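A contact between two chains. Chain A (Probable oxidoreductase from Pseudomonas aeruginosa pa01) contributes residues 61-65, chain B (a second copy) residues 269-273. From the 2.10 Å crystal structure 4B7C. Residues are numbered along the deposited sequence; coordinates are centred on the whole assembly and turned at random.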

ATOM      1  N   ALA A  61      14.385   7.498 -17.064  1.00 73.42           N
ATOM      2  CA  ALA A  61      13.596   6.458 -16.438  1.00 74.41           C
ATOM      3  C   ALA A  61      12.258   7.086 -16.197  1.00 73.30           C
ATOM      4  O   ALA A  61      12.198   8.268 -15.891  1.00 75.04           O
ATOM      5  CB  ALA A  61      14.233   6.037 -15.123  1.00 73.59           C
ATOM      6  N   ARG A  62      11.195   6.306 -16.358  1.00 74.22           N
ATOM      7  CA  ARG A  62       9.841   6.840 -16.296  1.00 75.84           C
ATOM      8  C   ARG A  62       9.503   7.233 -14.862  1.00 72.82           C
ATOM      9  O   ARG A  62       9.767   6.483 -13.925  1.00 69.06           O
ATOM     10  CB  ARG A  62       8.830   5.825 -16.845  1.00 80.95           C
ATOM     11  CG  ARG A  62       7.514   6.385 -17.374  1.00 87.47           C
ATOM     12  CD  ARG A  62       6.422   5.331 -17.618  1.00 92.23           C
ATOM     13  NE  ARG A  62       5.259   5.421 -16.719  1.00 94.67           N
ATOM     14  CZ  ARG A  62       5.120   4.873 -15.503  1.00 95.96           C
ATOM     15  NH1 ARG A  62       6.092   4.173 -14.927  1.00 95.00           N
ATOM     16  NH2 ARG A  62       3.973   5.046 -14.840  1.00 94.59           N
ATOM     17  N   SER A  63       8.965   8.439 -14.710  1.00 67.68           N
ATOM     18  CA  SER A  63       8.580   8.973 -13.418  1.00 65.97           C
ATOM     19  C   SER A  63       7.375   9.892 -13.585  1.00 65.97           C
ATOM     20  O   SER A  63       6.808  10.010 -14.673  1.00 66.49           O
ATOM     21  CB  SER A  63       9.753   9.748 -12.795  1.00 66.08           C
ATOM     22  OG  SER A  63       9.544   9.916 -11.400  1.00 67.11           O
ATOM     23  N   TYR A  64       7.001  10.571 -12.508  1.00 66.19           N
ATOM     24  CA  TYR A  64       5.886  11.523 -12.556  1.00 67.75           C
ATOM     25  C   TYR A  64       6.307  12.858 -13.194  1.00 65.83           C
ATOM     26  O   TYR A  64       5.455  13.601 -13.671  1.00 66.88           O
ATOM     27  CB  TYR A  64       5.266  11.738 -11.167  1.00 66.86           C
ATOM     28  CG  TYR A  64       6.204  12.245 -10.095  1.00 66.97           C
ATOM     29  CD1 TYR A  64       6.944  11.360  -9.310  1.00 65.92           C
ATOM     30  CD2 TYR A  64       6.329  13.608  -9.843  1.00 67.46           C
ATOM     31  CE1 TYR A  64       7.797  11.814  -8.319  1.00 67.73           C
ATOM     32  CE2 TYR A  64       7.181  14.074  -8.855  1.00 69.55           C
ATOM     33  CZ  TYR A  64       7.911  13.174  -8.094  1.00 69.27           C
ATOM     34  OH  TYR A  64       8.750  13.637  -7.104  1.00 72.84           O
ATOM     35  N   ILE A  65       7.615  13.142 -13.189  1.00 66.17           N
ATOM     36  CA  ILE A  65       8.220  14.277 -13.919  1.00 66.29           C
ATOM     37  C   ILE A  65       9.179  13.790 -15.006  1.00 59.94           C
ATOM     38  O   ILE A  65      10.047  12.971 -14.720  1.00 55.58           O
ATOM     39  CB  ILE A  65       9.122  15.183 -13.035  1.00 68.37           C
ATOM     40  CG1 ILE A  65       8.410  15.663 -11.780  1.00 71.68           C
ATOM     41  CG2 ILE A  65       9.546  16.423 -13.813  1.00 68.86           C
ATOM     42  CD1 ILE A  65       9.328  16.287 -10.747  1.00 72.24           C
TER
ATOM     43  N   LEU B 269       3.861   5.108  -5.590  1.00 35.72           N
ATOM     44  CA  LEU B 269       4.273   6.521  -5.557  1.00 36.35           C
ATOM     45  C   LEU B 269       4.089   7.191  -6.925  1.00 34.14           C
ATOM     46  O   LEU B 269       3.410   8.210  -7.052  1.00 33.48           O
ATOM     47  CB  LEU B 269       5.734   6.636  -5.095  1.00 37.98           C
ATOM     48  CG  LEU B 269       6.386   8.028  -5.104  1.00 39.95           C
ATOM     49  CD1 LEU B 269       5.583   9.043  -4.323  1.00 42.50           C
ATOM     50  CD2 LEU B 269       7.781   7.929  -4.514  1.00 42.68           C
ATOM     51  N   VAL B 270       4.715   6.613  -7.946  1.00 37.25           N
ATOM     52  CA  VAL B 270       4.659   7.154  -9.318  1.00 35.92           C
ATOM     53  C   VAL B 270       3.225   7.387  -9.790  1.00 35.76           C
ATOM     54  O   VAL B 270       2.890   8.429 -10.361  1.00 37.08           O
ATOM     55  CB  VAL B 270       5.377   6.202 -10.291  1.00 39.56           C
ATOM     56  CG1 VAL B 270       5.292   6.734 -11.714  1.00 40.03           C
ATOM     57  CG2 VAL B 270       6.825   6.033  -9.865  1.00 41.42           C
ATOM     58  N   ASN B 271       2.360   6.424  -9.482  1.00 36.78           N
ATOM     59  CA  ASN B 271       0.945   6.479  -9.861  1.00 36.72           C
ATOM     60  C   ASN B 271      -0.006   6.983  -8.767  1.00 36.67           C
ATOM     61  O   ASN B 271      -1.226   7.035  -8.957  1.00 38.70           O
ATOM     62  CB  ASN B 271       0.520   5.091 -10.332  1.00 39.35           C
ATOM     63  CG  ASN B 271       1.245   4.683 -11.595  1.00 38.26           C
ATOM     64  OD1 ASN B 271       1.041   5.295 -12.635  1.00 38.93           O
ATOM     65  ND2 ASN B 271       2.120   3.684 -11.497  1.00 38.46           N
ATOM     66  N   ARG B 272       0.566   7.375  -7.636  1.00 36.16           N
ATOM     67  CA  ARG B 272      -0.212   7.900  -6.495  1.00 34.38           C
ATOM     68  C   ARG B 272      -1.424   6.999  -6.227  1.00 30.24           C
ATOM     69  O   ARG B 272      -2.576   7.422  -6.185  1.00 30.43           O
ATOM     70  CB  ARG B 272      -0.609   9.349  -6.724  1.00 34.01           C
ATOM     71  CG  ARG B 272       0.601  10.262  -6.777  1.00 36.61           C
ATOM     72  CD  ARG B 272       1.153  10.395  -8.196  1.00 36.15           C
ATOM     73  NE  ARG B 272       0.544  11.510  -8.911  1.00 36.99           N
ATOM     74  CZ  ARG B 272       0.797  11.826 -10.181  1.00 38.39           C
ATOM     75  NH1 ARG B 272       1.644  11.097 -10.900  1.00 39.86           N
ATOM     76  NH2 ARG B 272       0.199  12.871 -10.727  1.00 38.56           N
ATOM     77  N   ALA B 273      -1.089   5.738  -6.057  1.00 31.62           N
ATOM     78  CA  ALA B 273      -2.032   4.648  -5.936  1.00 33.74           C
ATOM     79  C   ALA B 273      -2.046   4.121  -4.514  1.00 35.95           C
ATOM     80  O   ALA B 273      -1.158   4.425  -3.720  1.00 35.99           O
ATOM     81  CB  ALA B 273      -1.614   3.519  -6.870  1.00 31.35           C
TER
HETATM   82  O   HOH W   1       2.336  12.352 -13.527  1.00 47.78           O

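How do the two backbones meet? The chain A stretch is irregular, without helix or strand, while chain B brings the last residues of a helix, Leu B269 and Val B270, and the loop that follows. They come nearest at Tyr A64 and Val B270, whose CA atoms lie 5.6 Å apart. The helix finishes in a Schellman motif: Arg B272 takes a positive phi, and its N bonds back to Leu B269 O at 3.0 Å.

What fills the space between them? Val B270 gives up the most surface. Its CG1 lies 3.8 Å from Arg A62 NH2 and 4.2 Å from Ser A63 C, so one methyl touches both a guanidinium and a stretch of backbone. Ser A63 itself directs its CB away.

Does Arg A62 find a polar partner? Its side chain, t at chi1 and chi2 but turned at chi3 (113°), brings Arg A62 NH2 within 3.7 Å of Asn B271 OD1, which sits near the guanidinium plane, at its edge. That is too long for a hydrogen bond, and none crosses directly between the stretches.

What, then, links them? A water accepts from Arg B272 NH1 at 3.0 Å and donates a weak bond to Tyr A64 O at 3.4 Å, bridging the chains. Within chain B, Arg B272 NH1 donates to Val B270 O at 3.0 Å, one of several bonds that fix the guanidinium, since NE and NH2 are bonded elsewhere in the structure; it lies beside Tyr A64, with Arg B272 NH1 3.7 Å from Tyr A64 CB.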